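Local atomic coordinates of beta-lactamase (PDB entry 4WHI), a protein that is of unknown function on its own, forming the all-beta C-terminal domain of a mycobacterial penicillin-binding protein probably related to serine enzymes that act on beta-lactams. Residues 15-21 with 60-64; 50-54 with 65-70; 83-87 with 98-102. One frame throughout, in Å; residues are numbered along the deposited sequence.

Contact 1 of 3, residues 15-21 with 60-64; sequences SRPLNDY and GDTFT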
loop_
_atom_site.group_PDB
_atom_site.type_symbol
_atom_site.label_atom_id
_atom_site.label_comp_id
_atom_site.label_asym_id
_atom_site.label_seq_id
_atom_site.Cartn_x
_atom_site.Cartn_y
_atom_site.Cartn_z
ATOM N N SER A 15 12.672 -4.990 -2.361
ATOM C CA SER A 15 11.652 -5.641 -1.557
ATOM C C SER A 15 12.079 -7.068 -1.215
ATOM O O SER A 15 12.975 -7.640 -1.851
ATOM C CB SER A 15 10.316 -5.662 -2.301
ATOM O OG SER A 15 10.348 -6.541 -3.414
ATOM N N ARG A 16 11.432 -7.630 -0.202
ATOM C CA ARG A 16 11.448 -9.076 0.046
ATOM C C ARG A 16 10.751 -9.792 -1.115
ATOM O O ARG A 16 10.043 -9.150 -1.892
ATOM C CB ARG A 16 10.701 -9.407 1.349
ATOM C CG ARG A 16 11.413 -8.999 2.634
ATOM C CD ARG A 16 10.661 -9.477 3.876
ATOM N NE ARG A 16 11.572 -9.911 4.948
ATOM C CZ ARG A 16 11.948 -11.170 5.194
ATOM N NH1 ARG A 16 11.501 -12.190 4.466
ATOM N NH2 ARG A 16 12.786 -11.419 6.197
ATOM N N PRO A 17 10.936 -11.123 -1.237
ATOM C CA PRO A 17 10.091 -11.894 -2.159
ATOM C C PRO A 17 8.626 -11.519 -1.925
ATOM O O PRO A 17 8.212 -11.393 -0.773
ATOM C CB PRO A 17 10.360 -13.344 -1.759
ATOM C CG PRO A 17 11.703 -13.331 -1.103
ATOM C CD PRO A 17 11.861 -11.980 -0.472
ATOM N N LEU A 18 7.861 -11.314 -2.991
ATOM C CA LEU A 18 6.540 -10.695 -2.847
ATOM C C LEU A 18 5.553 -11.535 -2.028
ATOM O O LEU A 18 4.668 -10.983 -1.385
ATOM C CB LEU A 18 5.969 -10.294 -4.206
ATOM C CG LEU A 18 6.715 -9.151 -4.907
ATOM C CD1 LEU A 18 6.062 -8.833 -6.238
ATOM C CD2 LEU A 18 6.802 -7.898 -4.040
ATOM N N ASN A 19 5.721 -12.852 -2.014
ATOM C CA ASN A 19 4.869 -13.705 -1.182
ATOM C C ASN A 19 4.871 -13.276 0.285
ATOM O O ASN A 19 3.884 -13.469 0.986
ATOM C CB ASN A 19 5.285 -15.177 -1.290
ATOM C CG ASN A 19 6.500 -15.513 -0.440
ATOM O OD1 ASN A 19 7.651 -15.397 -0.876
ATOM N ND2 ASN A 19 6.248 -15.949 0.774
ATOM N N ASP A 20 5.987 -12.713 0.749
ATOM C CA ASP A 20 6.116 -12.330 2.161
ATOM C C ASP A 20 5.083 -11.306 2.611
ATOM O O ASP A 20 4.721 -11.277 3.785
ATOM C CB ASP A 20 7.517 -11.788 2.460
ATOM C CG ASP A 20 8.537 -12.881 2.650
ATOM O OD1 ASP A 20 8.160 -14.073 2.757
ATOM O OD2 ASP A 20 9.736 -12.537 2.703
ATOM N N TYR A 21 4.612 -10.479 1.680
ATOM C CA TYR A 21 3.664 -9.406 2.004
ATOM C C TYR A 21 2.198 -9.829 1.950
ATOM O O TYR A 21 1.319 -9.137 2.489
ATOM C CB TYR A 21 3.889 -8.229 1.067
ATOM C CG TYR A 21 5.314 -7.715 1.060
ATOM C CD1 TYR A 21 5.819 -6.990 2.129
ATOM C CD2 TYR A 21 6.156 -7.951 -0.026
ATOM C CE1 TYR A 21 7.121 -6.508 2.120
ATOM C CE2 TYR A 21 7.457 -7.473 -0.043
ATOM C CZ TYR A 21 7.933 -6.753 1.027
ATOM O OH TYR A 21 9.225 -6.279 1.004
ATOM N N GLY A 60 12.554 -0.540 0.050
ATOM C CA GLY A 60 12.596 -1.537 1.107
ATOM C C GLY A 60 11.261 -2.245 1.195
ATOM O O GLY A 60 10.795 -2.796 0.209
ATOM N N ASP A 61 10.640 -2.202 2.368
ATOM C CA ASP A 61 9.336 -2.833 2.581
ATOM C C ASP A 61 8.176 -1.839 2.438
ATOM O O ASP A 61 7.056 -2.123 2.857
ATOM C CB ASP A 61 9.288 -3.492 3.960
ATOM C CG ASP A 61 10.290 -4.615 4.104
ATOM O OD1 ASP A 61 10.448 -5.427 3.164
ATOM O OD2 ASP A 61 10.927 -4.681 5.168
ATOM N N THR A 62 8.451 -0.680 1.847
ATOM C CA THR A 62 7.432 0.330 1.615
ATOM C C THR A 62 7.021 0.329 0.145
ATOM O O THR A 62 7.863 0.290 -0.745
ATOM C CB THR A 62 7.933 1.728 2.037
ATOM O OG1 THR A 62 8.232 1.715 3.440
ATOM C CG2 THR A 62 6.878 2.808 1.763
ATOM N N PHE A 63 5.708 0.338 -0.072
ATOM C CA PHE A 63 5.086 0.429 -1.378
ATOM C C PHE A 63 4.194 1.666 -1.393
ATOM O O PHE A 63 3.949 2.292 -0.352
ATOM C CB PHE A 63 4.233 -0.824 -1.637
ATOM C CG PHE A 63 5.033 -2.089 -1.768
ATOM C CD1 PHE A 63 5.559 -2.714 -0.642
ATOM C CD2 PHE A 63 5.258 -2.664 -3.018
ATOM C CE1 PHE A 63 6.298 -3.879 -0.763
ATOM C CE2 PHE A 63 6.001 -3.838 -3.135
ATOM C CZ PHE A 63 6.519 -4.437 -2.007
ATOM N N THR A 64 3.710 2.031 -2.572
ATOM C CA THR A 64 2.723 3.093 -2.674
ATOM C C THR A 64 1.545 2.660 -3.524
ATOM O O THR A 64 1.634 1.718 -4.325
ATOM C CB THR A 64 3.308 4.391 -3.269
ATOM O OG1 THR A 64 3.800 4.133 -4.582
ATOM C CG2 THR A 64 4.430 4.985 -2.384
#

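Contact 2 of 3, residues 50-54 with 65-70; sequences NQTFD and FTLSTE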
loop_
_atom_site.group_PDB
_atom_site.type_symbol
_atom_site.label_atom_id
_atom_site.label_comp_id
_atom_site.label_asym_id
_atom_site.label_seq_id
_atom_site.Cartn_x
_atom_site.Cartn_y
_atom_site.Cartn_z
ATOM N N ASN A 50 -14.372 -4.223 -1.766
ATOM C CA ASN A 50 -13.072 -4.607 -2.325
ATOM C C ASN A 50 -12.494 -3.555 -3.250
ATOM O O ASN A 50 -12.032 -3.872 -4.333
ATOM C CB ASN A 50 -13.162 -5.935 -3.086
ATOM C CG ASN A 50 -13.360 -7.113 -2.178
ATOM O OD1 ASN A 50 -12.973 -7.092 -1.008
ATOM N ND2 ASN A 50 -13.954 -8.165 -2.716
ATOM N N GLN A 51 -12.521 -2.301 -2.825
ATOM C CA GLN A 51 -11.823 -1.263 -3.567
ATOM C C GLN A 51 -10.348 -1.645 -3.598
ATOM O O GLN A 51 -9.737 -1.834 -2.543
ATOM C CB GLN A 51 -11.992 0.092 -2.901
ATOM C CG GLN A 51 -11.391 1.211 -3.727
ATOM C CD GLN A 51 -11.634 2.573 -3.123
ATOM O OE1 GLN A 51 -11.629 2.733 -1.900
ATOM N NE2 GLN A 51 -11.839 3.568 -3.975
ATOM N N THR A 52 -9.785 -1.760 -4.798
ATOM C CA THR A 52 -8.460 -2.365 -4.961
ATOM C C THR A 52 -7.455 -1.472 -5.674
ATOM O O THR A 52 -7.781 -0.799 -6.655
ATOM C CB THR A 52 -8.571 -3.729 -5.660
ATOM O OG1 THR A 52 -9.342 -4.598 -4.823
ATOM C CG2 THR A 52 -7.197 -4.361 -5.897
ATOM N N PHE A 53 -6.223 -1.492 -5.156
ATOM C CA PHE A 53 -5.148 -0.646 -5.636
ATOM C C PHE A 53 -3.919 -1.487 -5.945
ATOM O O PHE A 53 -3.553 -2.364 -5.162
ATOM C CB PHE A 53 -4.767 0.378 -4.569
ATOM C CG PHE A 53 -5.905 1.240 -4.109
ATOM C CD1 PHE A 53 -6.742 0.823 -3.082
ATOM C CD2 PHE A 53 -6.127 2.483 -4.692
ATOM C CE1 PHE A 53 -7.786 1.620 -2.655
ATOM C CE2 PHE A 53 -7.167 3.282 -4.264
ATOM C CZ PHE A 53 -7.996 2.854 -3.244
ATOM N N ASP A 54 -3.276 -1.221 -7.074
ATOM C CA ASP A 54 -1.957 -1.793 -7.346
ATOM C C ASP A 54 -0.952 -1.177 -6.389
ATOM O O ASP A 54 -0.936 0.037 -6.209
ATOM C CB ASP A 54 -1.502 -1.487 -8.768
ATOM C CG ASP A 54 -2.184 -2.333 -9.800
ATOM O OD1 ASP A 54 -2.913 -3.284 -9.434
ATOM O OD2 ASP A 54 -1.981 -2.040 -10.994
ATOM N N PHE A 65 0.434 3.358 -3.335
ATOM C CA PHE A 65 -0.690 3.255 -4.240
ATOM C C PHE A 65 -1.190 4.656 -4.585
ATOM O O PHE A 65 -0.848 5.642 -3.913
ATOM C CB PHE A 65 -1.796 2.364 -3.668
ATOM C CG PHE A 65 -2.348 2.822 -2.346
ATOM C CD1 PHE A 65 -1.693 2.523 -1.156
ATOM C CD2 PHE A 65 -3.554 3.508 -2.283
ATOM C CE1 PHE A 65 -2.208 2.933 0.063
ATOM C CE2 PHE A 65 -4.075 3.915 -1.064
ATOM C CZ PHE A 65 -3.403 3.627 0.110
ATOM N N THR A 66 -1.966 4.744 -5.657
ATOM C CA THR A 66 -2.502 6.025 -6.114
ATOM C C THR A 66 -4.004 6.053 -5.853
ATOM O O THR A 66 -4.709 5.078 -6.120
ATOM C CB THR A 66 -2.196 6.280 -7.606
ATOM O OG1 THR A 66 -2.561 5.134 -8.383
ATOM C CG2 THR A 66 -0.704 6.557 -7.812
ATOM N N LEU A 67 -4.485 7.175 -5.325
ATOM C CA LEU A 67 -5.864 7.276 -4.879
ATOM C C LEU A 67 -6.828 7.297 -6.062
ATOM O O LEU A 67 -6.465 7.700 -7.166
ATOM C CB LEU A 67 -6.047 8.503 -3.982
ATOM C CG LEU A 67 -5.175 8.512 -2.714
ATOM C CD1 LEU A 67 -5.514 9.712 -1.841
ATOM C CD2 LEU A 67 -5.330 7.219 -1.927
ATOM N N SER A 68 -8.048 6.831 -5.813
ATOM C CA SER A 68 -9.046 6.637 -6.855
ATOM C C SER A 68 -9.698 7.954 -7.270
ATOM O O SER A 68 -9.551 8.980 -6.598
ATOM C CB SER A 68 -10.120 5.663 -6.382
ATOM O OG SER A 68 -11.101 6.320 -5.604
ATOM N N THR A 69 -10.454 7.900 -8.363
ATOM C CA THR A 69 -11.162 9.068 -8.879
ATOM C C THR A 69 -12.307 9.534 -7.963
ATOM O O THR A 69 -12.807 10.652 -8.123
ATOM C CB THR A 69 -11.691 8.812 -10.307
ATOM O OG1 THR A 69 -12.512 7.643 -10.314
ATOM C CG2 THR A 69 -10.536 8.618 -11.283
ATOM N N GLU A 70 -12.715 8.686 -7.016
ATOM C CA GLU A 70 -13.691 9.049 -5.973
ATOM C C GLU A 70 -13.088 9.929 -4.877
ATOM O O GLU A 70 -13.822 10.551 -4.100
ATOM C CB GLU A 70 -14.273 7.788 -5.308
ATOM C CG GLU A 70 -15.052 6.867 -6.239
ATOM C CD GLU A 70 -15.624 5.644 -5.534
ATOM O OE1 GLU A 70 -15.492 5.535 -4.290
ATOM O OE2 GLU A 70 -16.215 4.785 -6.227
HETATM O O HOH W 1 -2.614 2.197 -6.957
#

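Contact 3 of 3, residues 83-87 with 98-102; sequences AGDTL and GTFTR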
loop_
_atom_site.group_PDB
_atom_site.type_symbol
_atom_site.label_atom_id
_atom_site.label_comp_id
_atom_site.label_asym_id
_atom_site.label_seq_id
_atom_site.Cartn_x
_atom_site.Cartn_y
_atom_site.Cartn_z
ATOM N N ALA A 83 5.849 -4.174 7.970
ATOM C CA ALA A 83 6.861 -4.512 8.966
ATOM C C ALA A 83 6.395 -5.714 9.763
ATOM O O ALA A 83 5.508 -5.599 10.610
ATOM C CB ALA A 83 7.123 -3.327 9.883
ATOM N N GLY A 84 6.984 -6.873 9.467
ATOM C CA GLY A 84 6.598 -8.125 10.098
ATOM C C GLY A 84 5.172 -8.499 9.765
ATOM O O GLY A 84 4.829 -8.673 8.599
ATOM N N ASP A 85 4.333 -8.617 10.789
ATOM C CA ASP A 85 2.927 -8.931 10.578
ATOM C C ASP A 85 2.038 -7.679 10.554
ATOM O O ASP A 85 0.821 -7.792 10.624
ATOM C CB ASP A 85 2.444 -9.942 11.626
ATOM C CG ASP A 85 2.867 -11.379 11.302
ATOM O OD1 ASP A 85 3.349 -11.650 10.175
ATOM O OD2 ASP A 85 2.703 -12.249 12.179
ATOM N N THR A 86 2.641 -6.497 10.422
ATOM C CA THR A 86 1.877 -5.252 10.379
ATOM C C THR A 86 1.995 -4.563 9.026
ATOM O O THR A 86 3.035 -4.635 8.346
ATOM C CB THR A 86 2.293 -4.249 11.479
ATOM O OG1 THR A 86 3.554 -3.646 11.155
ATOM C CG2 THR A 86 2.369 -4.927 12.843
ATOM N N LEU A 87 0.906 -3.902 8.653
ATOM C CA LEU A 87 0.858 -3.025 7.504
ATOM C C LEU A 87 0.348 -1.677 7.998
ATOM O O LEU A 87 -0.720 -1.610 8.594
ATOM C CB LEU A 87 -0.096 -3.599 6.464
ATOM C CG LEU A 87 -0.492 -2.702 5.292
ATOM C CD1 LEU A 87 0.734 -2.247 4.511
ATOM C CD2 LEU A 87 -1.459 -3.448 4.398
ATOM N N GLY A 98 -4.274 3.364 11.826
ATOM C CA GLY A 98 -3.917 2.957 10.465
ATOM C C GLY A 98 -2.939 1.798 10.381
ATOM O O GLY A 98 -2.321 1.573 9.333
ATOM N N THR A 99 -2.785 1.062 11.477
ATOM C CA THR A 99 -2.016 -0.167 11.451
ATOM C C THR A 99 -2.957 -1.361 11.373
ATOM O O THR A 99 -3.952 -1.449 12.097
ATOM C CB THR A 99 -1.070 -0.279 12.657
ATOM O OG1 THR A 99 -0.206 0.862 12.665
ATOM C CG2 THR A 99 -0.227 -1.548 12.570
ATOM N N PHE A 100 -2.626 -2.264 10.458
ATOM C CA PHE A 100 -3.407 -3.450 10.181
ATOM C C PHE A 100 -2.487 -4.634 10.465
ATOM O O PHE A 100 -1.312 -4.600 10.091
ATOM C CB PHE A 100 -3.852 -3.453 8.716
ATOM C CG PHE A 100 -4.715 -2.277 8.329
ATOM C CD1 PHE A 100 -4.178 -0.999 8.225
ATOM C CD2 PHE A 100 -6.058 -2.455 8.036
ATOM C CE1 PHE A 100 -4.968 0.080 7.862
ATOM C CE2 PHE A 100 -6.852 -1.380 7.666
ATOM C CZ PHE A 100 -6.311 -0.112 7.589
ATOM N N THR A 101 -3.010 -5.668 11.124
ATOM C CA THR A 101 -2.177 -6.773 11.628
ATOM C C THR A 101 -2.669 -8.143 11.172
ATOM O O THR A 101 -3.825 -8.501 11.401
ATOM C CB THR A 101 -2.116 -6.742 13.166
ATOM O OG1 THR A 101 -1.700 -5.445 13.592
ATOM C CG2 THR A 101 -1.130 -7.775 13.707
ATOM N N ARG A 102 -1.794 -8.917 10.535
ATOM C CA ARG A 102 -2.179 -10.242 10.031
ATOM C C ARG A 102 -1.886 -11.313 11.067
ATOM O O ARG A 102 -1.226 -11.044 12.070
ATOM C CB ARG A 102 -1.488 -10.575 8.701
ATOM C CG ARG A 102 0.013 -10.747 8.786
ATOM C CD ARG A 102 0.614 -11.214 7.468
ATOM N NE ARG A 102 2.066 -11.108 7.524
ATOM C CZ ARG A 102 2.887 -11.221 6.482
ATOM N NH1 ARG A 102 2.418 -11.470 5.265
ATOM N NH2 ARG A 102 4.196 -11.093 6.669
ATOM O OXT ARG A 102 -2.318 -12.459 10.917
#

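Contact 1 of 3, residues 15-21 with 60-64
Two aromatic rings carry this contact. Tyr21 and Phe63 both take the m rotamer and aim their CA-to-CB bonds at the opposite segment, so the rings meet in a T-shaped pair: the edge of Phe63 is set against the face of Tyr21, with centroids 5.0 Å apart, planes at 77°, and Phe63 CZ 3.7 Å from Tyr21 CE2. The tip of Phe63 also takes up smaller groups. Leu18, in its m,t rotamer, lowers CD2 to 4.0 Å from Phe63 CZ, and Ser15 CB lies at the same 4.0 Å from that carbon.

The hydroxyl of Tyr21 has polar partners on both segments. Tyr21 OH donates to Asp61 OD1 at 2.6 Å, a short bond reached because the m rotamer of Asp61 swings its carboxylate toward the loop, and Tyr21 OH accepts from the backbone Arg16 N at 2.9 Å. The Arg16 side chain reaches back over its own turn, where Arg16 NH1 forms a salt bridge with Asp20 OD2 at 2.5 Å, while its Arg16 CG passes 3.7 Å from Asp61 OD1. Gly60, with positive phi, and Asp61 have backbone angles that suit the two corner positions of a type II' turn, and Gly60 O receives a CA-H...O contact from Ser15 CA at 3.5 Å.

The N-terminal loop is thus laid over the tip of the hairpin formed by strands 51-59 and 62-66. His57 of strand 51-59 meets Phe63 edge-to-face, Phe82 of strand 77-83 packs on Tyr21, and Leu42 of strand 41-46 touches Leu18, Tyr21 and Phe63.

Contact 2 of 3, residues 50-54 with 65-70
Aromatic packing dominates here. Phe53 and Phe65 point toward each other's segments and pair edge-to-face, the edge of Phe65 turned to the face of Phe53, with centroids 5.0 Å apart, planes at 52° and Phe53 CD2 3.7 Å from Phe65 CD2. The rim of the Phe53 ring runs along the opposing backbone, where Phe53 CD2 lies 3.3 Å from Thr66 O and Phe53 CE2 is 4.0 Å from Ser68 N.

Between the backbones, a water does the bridging: it donates to Asp54 O at 2.8 Å and accepts from Thr66 N at 2.9 Å.

Polar side chains meet farther out. Gln51 NE2 comes within 3.3 Å of Ser68 OG, and that same Ser68 OG accepts from Glu70 N at 3.2 Å, making an ST turn.

The segments run 145° apart, and even their nearest CA atoms, Asp54 CA and Phe65 CA, are 6.1 Å from each other, so the hairpin splays toward its open end, where an edge-to-face phenylalanine pair and one water take over the cross-strand linkage.

Contact 3 of 3, residues 83-87 with 98-102
Arg102, the last residue of the chain, stretches its side chain alongside Asp85, and Arg102 NE forms a salt bridge with Asp85 OD1 at 3.0 Å. A weak hydrogen bond from Arg102 NH2 reaches Gly84 O at 3.2 Å, while the guanidinium also binds Asp20 O in the N-terminal loop through NH1. The backbone reinforces this grip, with Arg102 N donating to Asp85 O at 2.8 Å.

From there the two strands run antiparallel. Leu87 and Phe100 form a hydrogen-bonded pair, with Leu87 N to Phe100 O and Phe100 N to Leu87 O both 2.7 Å; Thr86 and Thr101 are the neighbouring non-hydrogen-bonded pair. CA-H...O contacts fill in between, such as Thr86 CA to Phe100 O at 3.3 Å.

Residues 83-86 make a type II' turn. Gly84 supplies the positive phi it needs, and Thr86 OG1 donates to Ala83 O at 2.8 Å.

The two faces differ in character. Leu87 and Phe100 share the inner one, packing with Tyr25 of strand 23-25 and Ala33 of strand 33-38. Thr86 and Thr101 lie on the other, where Thr86 CB also sits 3.9 Å from Thr99 CG2. The chemistry is therefore graded: apolar packing beneath, backbone hydrogen bonds through the middle, and an ionic clasp fastening the C-terminal residue to the turn.

Overall arrangement
From the N terminus, residues 15-21 open contact 1 in the loop ahead of the first strand, and that contact closes only at 60-64, after the first four strands, at the turn into 62-66 and the start of that strand. Contact 2 opens inside this loop at 50-54 and closes at 65-70, directly after contact 1, so the two cross and use opposite ends of the same hairpin, their centres about 18 Å apart. Contact 3 follows in series, pairing the last two strands. It touches contact 1 where Arg102 NH1 approaches Asp20 O at 2.7 Å. A backbone hydrogen bond between Thr101 and Ala26, just past strand 23-25, joins the antiparallel sheet's two edges, consistent with a barrel-like closure.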